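Local coordinates for protein aromatic amino acid beta-eliminating lyase/threonine aldolase (Exiguobacterium sibiricum, PDB 3LWS) that is a pyridoxal-phosphate-dependent protein of the beta-eliminating lyase family, with the aminotransferase-like fold, at residues Ser17-Arg22 with Gly259-Gln264; Glu270-Leu275 with Phe290-Asp295; Pro303-Val308 with Gly315-Leu320; Gln309-Leu314 with Phe349-Gln354. One frame throughout, in Å; residues are numbered along the deposited sequence.

Interaction 1: residues Ser17-Arg22 with Gly259-Gln264; sequences SGHGKR and GQYYEQ
H19 and Y261 carry this contact alone: the imidazole of the loop 17-22 meets the phenol end of a tyrosine on helix 258-273. The close part is small. CE1 of H19 comes to 3.4 Å from OH of Y261, with the hydroxyl lying at the edge of the imidazole, near its plane, and CE1 of H19 is also 3.8 Å from CZ of Y261. The two side chains cross at about a right angle and their ring planes are 61° apart, so the rings meet obliquely. Around this point R254 of helix 241-254 touches both residues, and V333 packs on Y261. Away from it, the loop turns off through G20 to K21 and R22, which are exposed, and R22 goes on to pack on I238 of the second subunit. OH of Y261 bonds to OD1 of D335, whose backbone N-H bonds to ND1 of H19, so D335 is a partner of both side chains and links loop to helix. ND1 of H19 must therefore accept, while NE2 of H19 donates to the carbonyl O of G207, next to the pyridoxal-phosphate-modified K206; these two bonds fix the rotation of the imidazole, and its direct touch with the tyrosine is van der Waals.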
loop_
_atom_site.group_PDB
_atom_site.type_symbol
_atom_site.label_atom_id
_atom_site.label_comp_id
_atom_site.label_asym_id
_atom_site.label_seq_id
_atom_site.Cartn_x
_atom_site.Cartn_y
_atom_site.Cartn_z
ATOM N N SER A 17 -24.912 10.836 7.088
ATOM C CA SER A 17 -24.051 10.179 6.121
ATOM C C SER A 17 -22.959 9.455 6.826
ATOM O O SER A 17 -22.604 9.783 7.953
ATOM C CB SER A 17 -23.419 11.170 5.157
ATOM O OG SER A 17 -22.556 12.059 5.859
ATOM N N GLY A 18 -22.424 8.459 6.140
ATOM C CA GLY A 18 -21.293 7.698 6.652
ATOM C C GLY A 18 -21.564 6.660 7.710
ATOM O O GLY A 18 -22.717 6.307 8.035
ATOM N N HIS A 19 -20.460 6.182 8.252
ATOM C CA HIS A 19 -20.465 5.084 9.164
ATOM C C HIS A 19 -20.075 5.468 10.570
ATOM O O HIS A 19 -20.090 4.612 11.444
ATOM C CB HIS A 19 -19.491 4.022 8.666
ATOM C CG HIS A 19 -20.033 3.201 7.552
ATOM N ND1 HIS A 19 -21.261 2.585 7.619
ATOM C CD2 HIS A 19 -19.506 2.866 6.354
ATOM C CE1 HIS A 19 -21.481 1.932 6.490
ATOM N NE2 HIS A 19 -20.436 2.094 5.702
ATOM N N GLY A 20 -19.710 6.735 10.778
ATOM C CA GLY A 20 -19.031 7.142 11.996
ATOM C C GLY A 20 -17.623 7.615 11.712
ATOM O O GLY A 20 -17.181 7.660 10.561
ATOM N N LYS A 21 -16.922 8.002 12.762
ATOM C CA LYS A 21 -15.592 8.563 12.613
ATOM C C LYS A 21 -14.621 7.533 12.085
ATOM O O LYS A 21 -14.675 6.328 12.439
ATOM C CB LYS A 21 -15.066 9.123 13.940
ATOM C CG LYS A 21 -15.496 10.560 14.238
ATOM C CD LYS A 21 -16.707 10.679 15.138
ATOM C CE LYS A 21 -16.927 12.133 15.563
ATOM N NZ LYS A 21 -17.039 13.071 14.423
ATOM N N ARG A 22 -13.728 8.022 11.251
ATOM C CA ARG A 22 -12.687 7.218 10.629
ATOM C C ARG A 22 -11.504 7.207 11.585
ATOM O O ARG A 22 -10.619 8.071 11.523
ATOM C CB ARG A 22 -12.301 7.839 9.265
ATOM C CG ARG A 22 -11.223 7.091 8.503
ATOM C CD ARG A 22 -10.856 7.738 7.165
ATOM N NE ARG A 22 -12.047 8.020 6.380
ATOM C CZ ARG A 22 -12.757 7.119 5.715
ATOM N NH1 ARG A 22 -12.414 5.830 5.703
ATOM N NH2 ARG A 22 -13.833 7.521 5.048
ATOM N N GLY A 259 -29.348 -2.766 1.374
ATOM C CA GLY A 259 -30.774 -2.540 1.124
ATOM C C GLY A 259 -31.366 -1.482 2.016
ATOM O O GLY A 259 -32.086 -0.578 1.555
ATOM N N GLN A 260 -31.056 -1.580 3.306
ATOM C CA GLN A 260 -31.561 -0.608 4.243
ATOM C C GLN A 260 -30.941 0.766 3.962
ATOM O O GLN A 260 -31.663 1.768 3.988
ATOM C CB GLN A 260 -31.412 -1.075 5.691
ATOM C CG GLN A 260 -30.026 -1.056 6.293
ATOM C CD GLN A 260 -29.854 -2.125 7.377
ATOM O OE1 GLN A 260 -29.972 -3.327 7.113
ATOM N NE2 GLN A 260 -29.579 -1.691 8.590
ATOM N N TYR A 261 -29.643 0.802 3.628
ATOM C CA TYR A 261 -28.941 2.076 3.348
ATOM C C TYR A 261 -29.612 2.761 2.169
ATOM O O TYR A 261 -29.817 3.985 2.181
ATOM C CB TYR A 261 -27.442 1.895 3.032
ATOM C CG TYR A 261 -26.550 1.328 4.108
ATOM C CD1 TYR A 261 -26.872 1.425 5.471
ATOM C CD2 TYR A 261 -25.351 0.686 3.764
ATOM C CE1 TYR A 261 -26.024 0.879 6.448
ATOM C CE2 TYR A 261 -24.504 0.165 4.733
ATOM C CZ TYR A 261 -24.846 0.258 6.073
ATOM O OH TYR A 261 -24.004 -0.246 7.026
ATOM N N TYR A 262 -29.988 1.972 1.177
ATOM C CA TYR A 262 -30.690 2.452 -0.009
ATOM C C TYR A 262 -32.096 2.994 0.297
ATOM O O TYR A 262 -32.500 4.069 -0.210
ATOM C CB TYR A 262 -30.755 1.316 -1.050
ATOM C CG TYR A 262 -31.760 1.453 -2.189
ATOM C CD1 TYR A 262 -31.790 2.592 -3.003
ATOM C CD2 TYR A 262 -32.618 0.397 -2.512
ATOM C CE1 TYR A 262 -32.693 2.706 -4.050
ATOM C CE2 TYR A 262 -33.522 0.491 -3.583
ATOM C CZ TYR A 262 -33.549 1.639 -4.343
ATOM O OH TYR A 262 -34.421 1.746 -5.384
ATOM N N GLU A 263 -32.866 2.260 1.099
ATOM C CA GLU A 263 -34.214 2.728 1.441
ATOM C C GLU A 263 -34.128 4.026 2.225
ATOM O O GLU A 263 -34.934 4.935 2.016
ATOM C CB GLU A 263 -34.979 1.675 2.229
ATOM C CG GLU A 263 -35.497 0.550 1.332
ATOM C CD GLU A 263 -36.460 1.033 0.233
ATOM O OE1 GLU A 263 -37.195 2.021 0.460
ATOM O OE2 GLU A 263 -36.471 0.428 -0.864
ATOM N N GLN A 264 -33.118 4.107 3.087
ATOM C CA GLN A 264 -32.927 5.240 3.957
ATOM C C GLN A 264 -32.507 6.498 3.179
ATOM O O GLN A 264 -32.957 7.611 3.479
ATOM C CB GLN A 264 -31.894 4.869 5.013
ATOM C CG GLN A 264 -32.468 3.956 6.131
ATOM C CD GLN A 264 -31.410 3.384 7.055
ATOM O OE1 GLN A 264 -30.216 3.653 6.929
ATOM N NE2 GLN A 264 -31.852 2.586 8.004
#

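Interaction 2: residues Glu270-Leu275 with Phe290-Asp295; sequences EQFNAL and FHLHFD
F272 meets L292 and F290 with one ring, and it does nearly all the work of the helical segment. Ahead of it, Q271 turns to F349 of helix 342-355. F272, with CG beside its backbone N (chi1 -76°), then points its ring at strand 289-295. One face is taken by the leucine fork: CD1 of L292 lies 3.5 Å from CG of F272, near the root of the ring, while CD2 of L292 stands 3.9 Å from the ring centroid, 16° off the normal, as a CH-pi contact. F290 comes differently, with CZ of F290 3.8 Å from CD2 of F272 and the F272 atom at the edge of the F290 ring. I16 and L352 also pack on F272. Next, N273 bonds through OD1 to the backbone N of T280 in the neighbouring strand 278-281, and L275 closes the segment against L352 and R353. The C-terminal part of helix 258-273 is laid on the antiparallel sheet, a two-layer alpha-beta packing consistent with the small C-terminal domain of fold-type I pyridoxal-phosphate proteins.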
loop_
_atom_site.group_PDB
_atom_site.type_symbol
_atom_site.label_atom_id
_atom_site.label_comp_id
_atom_site.label_asym_id
_atom_site.label_seq_id
_atom_site.Cartn_x
_atom_site.Cartn_y
_atom_site.Cartn_z
ATOM N N GLU A 270 -36.076 12.549 -0.143
ATOM C CA GLU A 270 -37.445 13.011 -0.159
ATOM C C GLU A 270 -37.572 14.203 0.794
ATOM O O GLU A 270 -38.166 15.213 0.438
ATOM C CB GLU A 270 -38.352 11.843 0.250
ATOM C CG GLU A 270 -39.649 11.763 -0.494
ATOM C CD GLU A 270 -40.305 10.369 -0.432
ATOM O OE1 GLU A 270 -39.753 9.442 0.229
ATOM O OE2 GLU A 270 -41.386 10.233 -1.059
ATOM N N GLN A 271 -36.962 14.093 1.977
ATOM C CA GLN A 271 -36.935 15.185 2.948
ATOM C C GLN A 271 -36.232 16.432 2.400
ATOM O O GLN A 271 -36.689 17.549 2.610
ATOM C CB GLN A 271 -36.226 14.747 4.246
ATOM C CG GLN A 271 -36.936 13.652 5.068
ATOM C CD GLN A 271 -38.189 14.152 5.799
ATOM O OE1 GLN A 271 -38.165 15.152 6.541
ATOM N NE2 GLN A 271 -39.282 13.436 5.609
ATOM N N PHE A 272 -35.117 16.225 1.693
ATOM C CA PHE A 272 -34.288 17.327 1.176
ATOM C C PHE A 272 -34.956 18.033 0.022
ATOM O O PHE A 272 -34.943 19.272 -0.062
ATOM C CB PHE A 272 -32.890 16.817 0.735
ATOM C CG PHE A 272 -31.935 16.530 1.878
ATOM C CD1 PHE A 272 -31.583 17.519 2.781
ATOM C CD2 PHE A 272 -31.355 15.249 2.027
ATOM C CE1 PHE A 272 -30.694 17.252 3.845
ATOM C CE2 PHE A 272 -30.455 14.990 3.051
ATOM C CZ PHE A 272 -30.123 16.002 3.969
ATOM N N ASN A 273 -35.559 17.250 -0.867
ATOM C CA ASN A 273 -36.208 17.801 -2.032
ATOM C C ASN A 273 -37.432 18.636 -1.665
ATOM O O ASN A 273 -37.784 19.550 -2.402
ATOM C CB ASN A 273 -36.583 16.718 -3.028
ATOM C CG ASN A 273 -35.378 16.195 -3.810
ATOM O OD1 ASN A 273 -34.680 16.940 -4.480
ATOM N ND2 ASN A 273 -35.168 14.898 -3.745
ATOM N N ALA A 274 -38.053 18.328 -0.530
ATOM C CA ALA A 274 -39.162 19.148 0.009
ATOM C C ALA A 274 -38.751 20.541 0.426
ATOM O O ALA A 274 -39.602 21.415 0.525
ATOM C CB ALA A 274 -39.808 18.457 1.207
ATOM N N LEU A 275 -37.472 20.746 0.719
ATOM C CA LEU A 275 -36.983 22.053 1.152
ATOM C C LEU A 275 -36.905 23.072 0.034
ATOM O O LEU A 275 -36.397 22.758 -1.048
ATOM C CB LEU A 275 -35.601 21.922 1.773
ATOM C CG LEU A 275 -35.513 21.186 3.085
ATOM C CD1 LEU A 275 -34.027 20.950 3.412
ATOM C CD2 LEU A 275 -36.219 21.991 4.183
ATOM N N PHE A 290 -26.447 10.111 -3.046
ATOM C CA PHE A 290 -26.899 11.137 -3.953
ATOM C C PHE A 290 -26.064 12.409 -3.739
ATOM O O PHE A 290 -25.313 12.513 -2.759
ATOM C CB PHE A 290 -28.390 11.423 -3.760
ATOM C CG PHE A 290 -28.800 11.732 -2.339
ATOM C CD1 PHE A 290 -29.224 10.720 -1.484
ATOM C CD2 PHE A 290 -28.802 13.047 -1.867
ATOM C CE1 PHE A 290 -29.641 11.011 -0.181
ATOM C CE2 PHE A 290 -29.201 13.341 -0.571
ATOM C CZ PHE A 290 -29.638 12.324 0.270
ATOM N N HIS A 291 -26.198 13.381 -4.629
ATOM C CA HIS A 291 -25.647 14.701 -4.336
ATOM C C HIS A 291 -26.745 15.622 -3.887
ATOM O O HIS A 291 -27.865 15.532 -4.366
ATOM C CB HIS A 291 -24.883 15.294 -5.516
ATOM C CG HIS A 291 -23.576 14.613 -5.795
ATOM N ND1 HIS A 291 -22.799 14.924 -6.884
ATOM C CD2 HIS A 291 -22.915 13.626 -5.130
ATOM C CE1 HIS A 291 -21.722 14.155 -6.890
ATOM N NE2 HIS A 291 -21.756 13.374 -5.826
ATOM N N LEU A 292 -26.393 16.493 -2.960
ATOM C CA LEU A 292 -27.312 17.431 -2.349
ATOM C C LEU A 292 -26.865 18.830 -2.768
ATOM O O LEU A 292 -25.817 19.292 -2.322
ATOM C CB LEU A 292 -27.256 17.286 -0.830
ATOM C CG LEU A 292 -28.139 18.221 -0.007
ATOM C CD1 LEU A 292 -29.611 18.001 -0.361
ATOM C CD2 LEU A 292 -27.872 17.978 1.479
ATOM N N HIS A 293 -27.683 19.460 -3.601
ATOM C CA HIS A 293 -27.524 20.810 -4.158
ATOM C C HIS A 293 -28.390 21.881 -3.453
ATOM O O HIS A 293 -29.614 21.694 -3.304
ATOM C CB HIS A 293 -28.061 20.770 -5.583
ATOM C CG HIS A 293 -27.238 19.962 -6.527
ATOM N ND1 HIS A 293 -27.028 20.341 -7.831
ATOM C CD2 HIS A 293 -26.574 18.799 -6.364
ATOM C CE1 HIS A 293 -26.269 19.440 -8.431
ATOM N NE2 HIS A 293 -25.966 18.505 -7.554
ATOM N N PHE A 294 -27.767 23.001 -3.088
ATOM C CA PHE A 294 -28.400 24.164 -2.512
ATOM C C PHE A 294 -28.225 25.345 -3.484
ATOM O O PHE A 294 -27.098 25.644 -3.901
ATOM C CB PHE A 294 -27.726 24.551 -1.179
ATOM C CG PHE A 294 -27.721 23.456 -0.144
ATOM C CD1 PHE A 294 -26.693 22.517 -0.090
ATOM C CD2 PHE A 294 -28.742 23.362 0.781
ATOM C CE1 PHE A 294 -26.705 21.502 0.865
ATOM C CE2 PHE A 294 -28.742 22.359 1.735
ATOM C CZ PHE A 294 -27.735 21.437 1.778
ATOM N N ASP A 295 -29.311 26.038 -3.797
ATOM C CA ASP A 295 -29.229 27.285 -4.548
ATOM C C ASP A 295 -28.461 28.285 -3.665
ATOM O O ASP A 295 -28.650 28.332 -2.450
ATOM C CB ASP A 295 -30.625 27.820 -4.929
ATOM C CG ASP A 295 -31.260 27.083 -6.164
ATOM O OD1 ASP A 295 -30.586 26.314 -6.893
ATOM O OD2 ASP A 295 -32.462 27.311 -6.426
#

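Interaction 3: residues Pro303-Val308 with Gly315-Leu320; sequences PKLEQV and GFVGYL
F316 is the one flat group in this contact, and V308 touches it at a slant, over neither a face nor an edge: CG1 of V308 is 3.8 Å from CE1 and 4.0 Å from CD1 of F316. That methyl stands anti to the backbone N of V308 (chi1 166°), which carries it over to the phenyl, and the two side chains cross at about a right angle. One turn back along helix 298-312, L305 reaches the loop. Its CD1 does most of the touching, 3.7 Å from CG1 of V317, and CD2 of L305 adds a looser approach to CG2 of V317 at 4.0 Å. CD1 of L305 also comes within 4.2 Å of CD1 of L320. The loop that links strands 314-315 and 321-322 is in this way folded back against the helix that precedes it in the chain, and V317 lies between that helix and the four-stranded antiparallel sheet, touching L292, F294 and T329. L5 of helix 4-10 packs on L305, V317 and L320 alike, while F316 meets F349 edge-to-face and touches L352, both on helix 342-355. The backbone of the loop is held as well: N of F316 and N of V317 both donate to OE1 of Q309.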
loop_
_atom_site.group_PDB
_atom_site.type_symbol
_atom_site.label_atom_id
_atom_site.label_comp_id
_atom_site.label_asym_id
_atom_site.label_seq_id
_atom_site.Cartn_x
_atom_site.Cartn_y
_atom_site.Cartn_z
ATOM N N PRO A 303 -23.411 29.314 6.635
ATOM C CA PRO A 303 -23.880 29.823 7.942
ATOM C C PRO A 303 -25.188 29.210 8.408
ATOM O O PRO A 303 -25.353 28.980 9.606
ATOM C CB PRO A 303 -24.075 31.321 7.702
ATOM C CG PRO A 303 -23.202 31.649 6.580
ATOM C CD PRO A 303 -23.196 30.419 5.683
ATOM N N LYS A 304 -26.097 28.928 7.472
ATOM C CA LYS A 304 -27.391 28.331 7.825
ATOM C C LYS A 304 -27.169 26.935 8.419
ATOM O O LYS A 304 -27.667 26.615 9.508
ATOM C CB LYS A 304 -28.314 28.235 6.615
ATOM C CG LYS A 304 -28.749 29.565 6.061
ATOM C CD LYS A 304 -29.738 29.414 4.912
ATOM C CE LYS A 304 -30.123 30.786 4.337
ATOM N NZ LYS A 304 -30.718 30.675 2.974
ATOM N N LEU A 305 -26.390 26.136 7.694
ATOM C CA LEU A 305 -26.052 24.782 8.094
ATOM C C LEU A 305 -25.286 24.755 9.400
ATOM O O LEU A 305 -25.558 23.903 10.244
ATOM C CB LEU A 305 -25.243 24.077 6.988
ATOM C CG LEU A 305 -26.025 23.769 5.709
ATOM C CD1 LEU A 305 -25.058 23.356 4.610
ATOM C CD2 LEU A 305 -27.127 22.680 5.930
ATOM N N GLU A 306 -24.321 25.673 9.543
ATOM C CA GLU A 306 -23.544 25.828 10.751
ATOM C C GLU A 306 -24.487 25.940 11.956
ATOM O O GLU A 306 -24.376 25.194 12.891
ATOM C CB GLU A 306 -22.668 27.100 10.677
ATOM C CG GLU A 306 -21.938 27.442 12.001
ATOM C CD GLU A 306 -21.223 28.794 12.006
ATOM O OE1 GLU A 306 -21.880 29.847 11.769
ATOM O OE2 GLU A 306 -20.013 28.805 12.282
ATOM N N GLN A 307 -25.409 26.894 11.900
ATOM C CA GLN A 307 -26.332 27.145 12.990
ATOM C C GLN A 307 -27.146 25.876 13.289
ATOM O O GLN A 307 -27.101 25.356 14.404
ATOM C CB GLN A 307 -27.233 28.329 12.646
ATOM C CG GLN A 307 -28.123 28.758 13.805
ATOM C CD GLN A 307 -28.969 30.002 13.523
ATOM O OE1 GLN A 307 -29.264 30.341 12.374
ATOM N NE2 GLN A 307 -29.384 30.671 14.584
ATOM N N VAL A 308 -27.800 25.345 12.260
ATOM C CA VAL A 308 -28.568 24.091 12.365
ATOM C C VAL A 308 -27.781 23.008 13.072
ATOM O O VAL A 308 -28.278 22.397 14.032
ATOM C CB VAL A 308 -29.010 23.575 10.961
ATOM C CG1 VAL A 308 -29.499 22.138 11.020
ATOM C CG2 VAL A 308 -30.082 24.479 10.354
ATOM N N GLY A 315 -25.283 16.048 12.201
ATOM C CA GLY A 315 -24.570 16.366 10.936
ATOM C C GLY A 315 -25.341 16.042 9.658
ATOM O O GLY A 315 -25.551 14.871 9.331
ATOM N N PHE A 316 -25.803 17.076 8.956
ATOM C CA PHE A 316 -26.438 16.919 7.616
ATOM C C PHE A 316 -25.409 17.027 6.483
ATOM O O PHE A 316 -25.466 16.267 5.517
ATOM C CB PHE A 316 -27.518 17.963 7.362
ATOM C CG PHE A 316 -28.696 17.872 8.295
ATOM C CD1 PHE A 316 -28.654 18.474 9.551
ATOM C CD2 PHE A 316 -29.821 17.168 7.926
ATOM C CE1 PHE A 316 -29.728 18.386 10.421
ATOM C CE2 PHE A 316 -30.898 17.062 8.781
ATOM C CZ PHE A 316 -30.855 17.669 10.033
ATOM N N VAL A 317 -24.471 17.964 6.639
ATOM C CA VAL A 317 -23.566 18.427 5.574
ATOM C C VAL A 317 -22.214 18.732 6.204
ATOM O O VAL A 317 -22.123 19.581 7.090
ATOM C CB VAL A 317 -24.119 19.707 4.922
ATOM C CG1 VAL A 317 -23.154 20.309 3.828
ATOM C CG2 VAL A 317 -25.488 19.439 4.333
ATOM N N GLY A 318 -21.185 18.030 5.768
ATOM C CA GLY A 318 -19.835 18.220 6.298
ATOM C C GLY A 318 -18.922 19.160 5.534
ATOM O O GLY A 318 -17.906 19.594 6.070
ATOM N N TYR A 319 -19.293 19.485 4.300
ATOM C CA TYR A 319 -18.510 20.365 3.447
ATOM C C TYR A 319 -19.410 20.752 2.265
ATOM O O TYR A 319 -20.295 19.989 1.914
ATOM C CB TYR A 319 -17.274 19.618 2.943
ATOM C CG TYR A 319 -17.651 18.553 1.949
ATOM C CD1 TYR A 319 -18.006 17.277 2.361
ATOM C CD2 TYR A 319 -17.720 18.850 0.565
ATOM C CE1 TYR A 319 -18.384 16.284 1.410
ATOM C CE2 TYR A 319 -18.108 17.887 -0.375
ATOM C CZ TYR A 319 -18.443 16.601 0.060
ATOM O OH TYR A 319 -18.846 15.653 -0.874
ATOM N N LEU A 320 -19.155 21.903 1.643
ATOM C CA LEU A 320 -19.782 22.304 0.376
ATOM C C LEU A 320 -18.752 22.523 -0.754
ATOM O O LEU A 320 -17.603 22.840 -0.484
ATOM C CB LEU A 320 -20.587 23.579 0.583
ATOM C CG LEU A 320 -21.829 23.456 1.484
ATOM C CD1 LEU A 320 -22.183 24.887 2.018
ATOM C CD2 LEU A 320 -22.989 22.806 0.740
#

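Interaction 4: residues Gln309-Leu314 with Phe349-Gln354; sequences QEETGL and FARLRQ
NE of R351 donates to OE1 of E311 at 2.8 Å, the N-H...O angle 165°, and this salt bridge joins helix 298-312 to helix 342-355. The carboxylate oxygen lies practically in the guanidinium plane, at its edge, whereas NE approaches E311 from 38° above the carboxylate plane. The pair is therefore not a flat two-pronged bridge: OE2 of E311 stays 3.6 Å from NH2 of R351, and has a weak bond of its own from NE2 of Q307, one turn earlier. E311 reaches over with an extended chain. CG of R351 lies opposite the backbone N (chi1 -172°) and the chain then bends at chi2, which presents the NE edge to the glutamate. Closer to the helix backbones, CG2 of T312 rests on the aliphatic root of the arginine, 3.7 Å from CB of R351 and 3.8 Å from CG of R351. T312 also ends its own helix: OG1 accepts from N of L314 at 3.2 Å, an ST turn, and bonds to the carbonyl O of V308 as well, while G313, with positive phi, lets the chain leave the helix toward strand 314-315. The bridge lies at the surface, where E311 is exposed and solvent probably weakens the charge attraction. Further in, L352 packs on L305, and F349 sits on L268 of helix 258-273.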
loop_
_atom_site.group_PDB
_atom_site.type_symbol
_atom_site.label_atom_id
_atom_site.label_comp_id
_atom_site.label_asym_id
_atom_site.label_seq_id
_atom_site.Cartn_x
_atom_site.Cartn_y
_atom_site.Cartn_z
ATOM N N GLN A 309 -26.540 22.808 12.634
ATOM C CA GLN A 309 -25.704 21.735 13.135
ATOM C C GLN A 309 -25.215 21.981 14.553
ATOM O O GLN A 309 -25.268 21.063 15.383
ATOM C CB GLN A 309 -24.555 21.395 12.143
ATOM C CG GLN A 309 -25.134 20.830 10.845
ATOM C CD GLN A 309 -24.157 20.457 9.749
ATOM O OE1 GLN A 309 -24.511 19.644 8.904
ATOM N NE2 GLN A 309 -22.949 21.026 9.746
ATOM N N GLU A 310 -24.781 23.212 14.846
ATOM C CA GLU A 310 -24.345 23.589 16.199
ATOM C C GLU A 310 -25.422 23.261 17.203
ATOM O O GLU A 310 -25.154 22.593 18.189
ATOM C CB GLU A 310 -24.015 25.094 16.289
ATOM C CG GLU A 310 -22.650 25.462 15.734
ATOM C CD GLU A 310 -22.439 26.981 15.600
ATOM O OE1 GLU A 310 -23.375 27.772 15.905
ATOM O OE2 GLU A 310 -21.324 27.370 15.186
ATOM N N GLU A 311 -26.642 23.700 16.903
ATOM C CA GLU A 311 -27.758 23.619 17.827
ATOM C C GLU A 311 -28.249 22.201 18.037
ATOM O O GLU A 311 -28.415 21.785 19.194
ATOM C CB GLU A 311 -28.925 24.473 17.346
ATOM C CG GLU A 311 -28.659 25.967 17.456
ATOM C CD GLU A 311 -29.743 26.789 16.823
ATOM O OE1 GLU A 311 -30.886 26.284 16.713
ATOM O OE2 GLU A 311 -29.461 27.934 16.419
ATOM N N THR A 312 -28.511 21.479 16.942
ATOM C CA THR A 312 -29.064 20.112 17.031
ATOM C C THR A 312 -28.017 19.053 17.397
ATOM O O THR A 312 -28.339 18.051 18.028
ATOM C CB THR A 312 -29.769 19.692 15.739
ATOM O OG1 THR A 312 -28.826 19.580 14.663
ATOM C CG2 THR A 312 -30.853 20.688 15.382
ATOM N N GLY A 313 -26.759 19.251 17.004
ATOM C CA GLY A 313 -25.747 18.206 17.207
ATOM C C GLY A 313 -25.903 17.025 16.226
ATOM O O GLY A 313 -25.277 15.960 16.416
ATOM N N LEU A 314 -26.724 17.232 15.193
ATOM C CA LEU A 314 -26.911 16.323 14.042
ATOM C C LEU A 314 -26.234 16.824 12.729
ATOM O O LEU A 314 -26.595 17.888 12.210
ATOM C CB LEU A 314 -28.427 16.208 13.762
ATOM C CG LEU A 314 -28.915 15.291 12.635
ATOM C CD1 LEU A 314 -28.175 13.976 12.648
ATOM C CD2 LEU A 314 -30.472 15.054 12.731
ATOM N N PHE A 349 -34.524 17.777 11.407
ATOM C CA PHE A 349 -35.176 18.162 10.185
ATOM C C PHE A 349 -36.122 19.344 10.348
ATOM O O PHE A 349 -36.282 20.128 9.412
ATOM C CB PHE A 349 -35.861 16.959 9.507
ATOM C CG PHE A 349 -34.949 16.218 8.549
ATOM C CD1 PHE A 349 -34.596 16.798 7.347
ATOM C CD2 PHE A 349 -34.428 14.969 8.867
ATOM C CE1 PHE A 349 -33.760 16.159 6.454
ATOM C CE2 PHE A 349 -33.575 14.326 7.977
ATOM C CZ PHE A 349 -33.243 14.921 6.780
ATOM N N ALA A 350 -36.759 19.497 11.509
ATOM C CA ALA A 350 -37.586 20.703 11.740
ATOM C C ALA A 350 -36.675 21.944 11.815
ATOM O O ALA A 350 -36.967 23.001 11.221
ATOM C CB ALA A 350 -38.424 20.560 13.024
ATOM N N ARG A 351 -35.554 21.793 12.519
ATOM C CA ARG A 351 -34.584 22.877 12.609
ATOM C C ARG A 351 -33.969 23.225 11.259
ATOM O O ARG A 351 -33.761 24.412 10.959
ATOM C CB ARG A 351 -33.485 22.568 13.614
ATOM C CG ARG A 351 -32.549 23.777 13.870
ATOM C CD ARG A 351 -33.285 25.034 14.433
ATOM N NE ARG A 351 -32.415 26.217 14.388
ATOM C CZ ARG A 351 -32.308 27.060 13.356
ATOM N NH1 ARG A 351 -33.037 26.907 12.247
ATOM N NH2 ARG A 351 -31.464 28.082 13.435
ATOM N N LEU A 352 -33.689 22.204 10.454
ATOM C CA LEU A 352 -33.214 22.398 9.096
ATOM C C LEU A 352 -34.316 23.056 8.269
ATOM O O LEU A 352 -34.051 23.993 7.523
ATOM C CB LEU A 352 -32.738 21.072 8.476
ATOM C CG LEU A 352 -32.252 21.156 7.021
ATOM C CD1 LEU A 352 -30.998 22.050 6.908
ATOM C CD2 LEU A 352 -32.016 19.763 6.458
ATOM N N ARG A 353 -35.563 22.597 8.426
ATOM C CA ARG A 353 -36.714 23.230 7.759
ATOM C C ARG A 353 -36.852 24.720 8.099
ATOM O O ARG A 353 -37.169 25.521 7.227
ATOM C CB ARG A 353 -38.032 22.495 8.081
ATOM C CG ARG A 353 -38.525 21.590 6.963
ATOM C CD ARG A 353 -39.898 20.944 7.227
ATOM N NE ARG A 353 -39.750 19.620 7.814
ATOM C CZ ARG A 353 -39.894 19.304 9.097
ATOM N NH1 ARG A 353 -40.272 20.182 10.009
ATOM N NH2 ARG A 353 -39.683 18.062 9.468
ATOM N N GLN A 354 -36.601 25.076 9.357
ATOM C CA GLN A 354 -36.580 26.495 9.770
ATOM C C GLN A 354 -35.505 27.328 9.030
ATOM O O GLN A 354 -35.707 28.498 8.813
ATOM C CB GLN A 354 -36.347 26.639 11.285
ATOM C CG GLN A 354 -37.576 26.555 12.167
ATOM C CD GLN A 354 -37.254 26.881 13.643
ATOM O OE1 GLN A 354 -36.134 27.287 13.994
ATOM N NE2 GLN A 354 -38.246 26.710 14.503
#

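Along the chain, interaction 1 closes before interaction 2, and interaction 2 before interactions 3 and 4, whose segments alternate. Helix 258-273 serves the first two, whose centres are 17 Å apart with nearest atoms about 6 Å apart; helix 298-312 serves the last two, with centres 9 Å apart. Interactions 2, 3 and 4 touch one another, the centre of interaction 2 lying 13 Å from that of interaction 3 and 15 Å from that of interaction 4. Three helices, 258-273, 298-312 and 342-355, thus share one core with the four-stranded antiparallel sheet. Interaction 1 touches none of the others and lies nearer the chain centre, where the N-terminal loop passes close to the cofactor-bearing lysine.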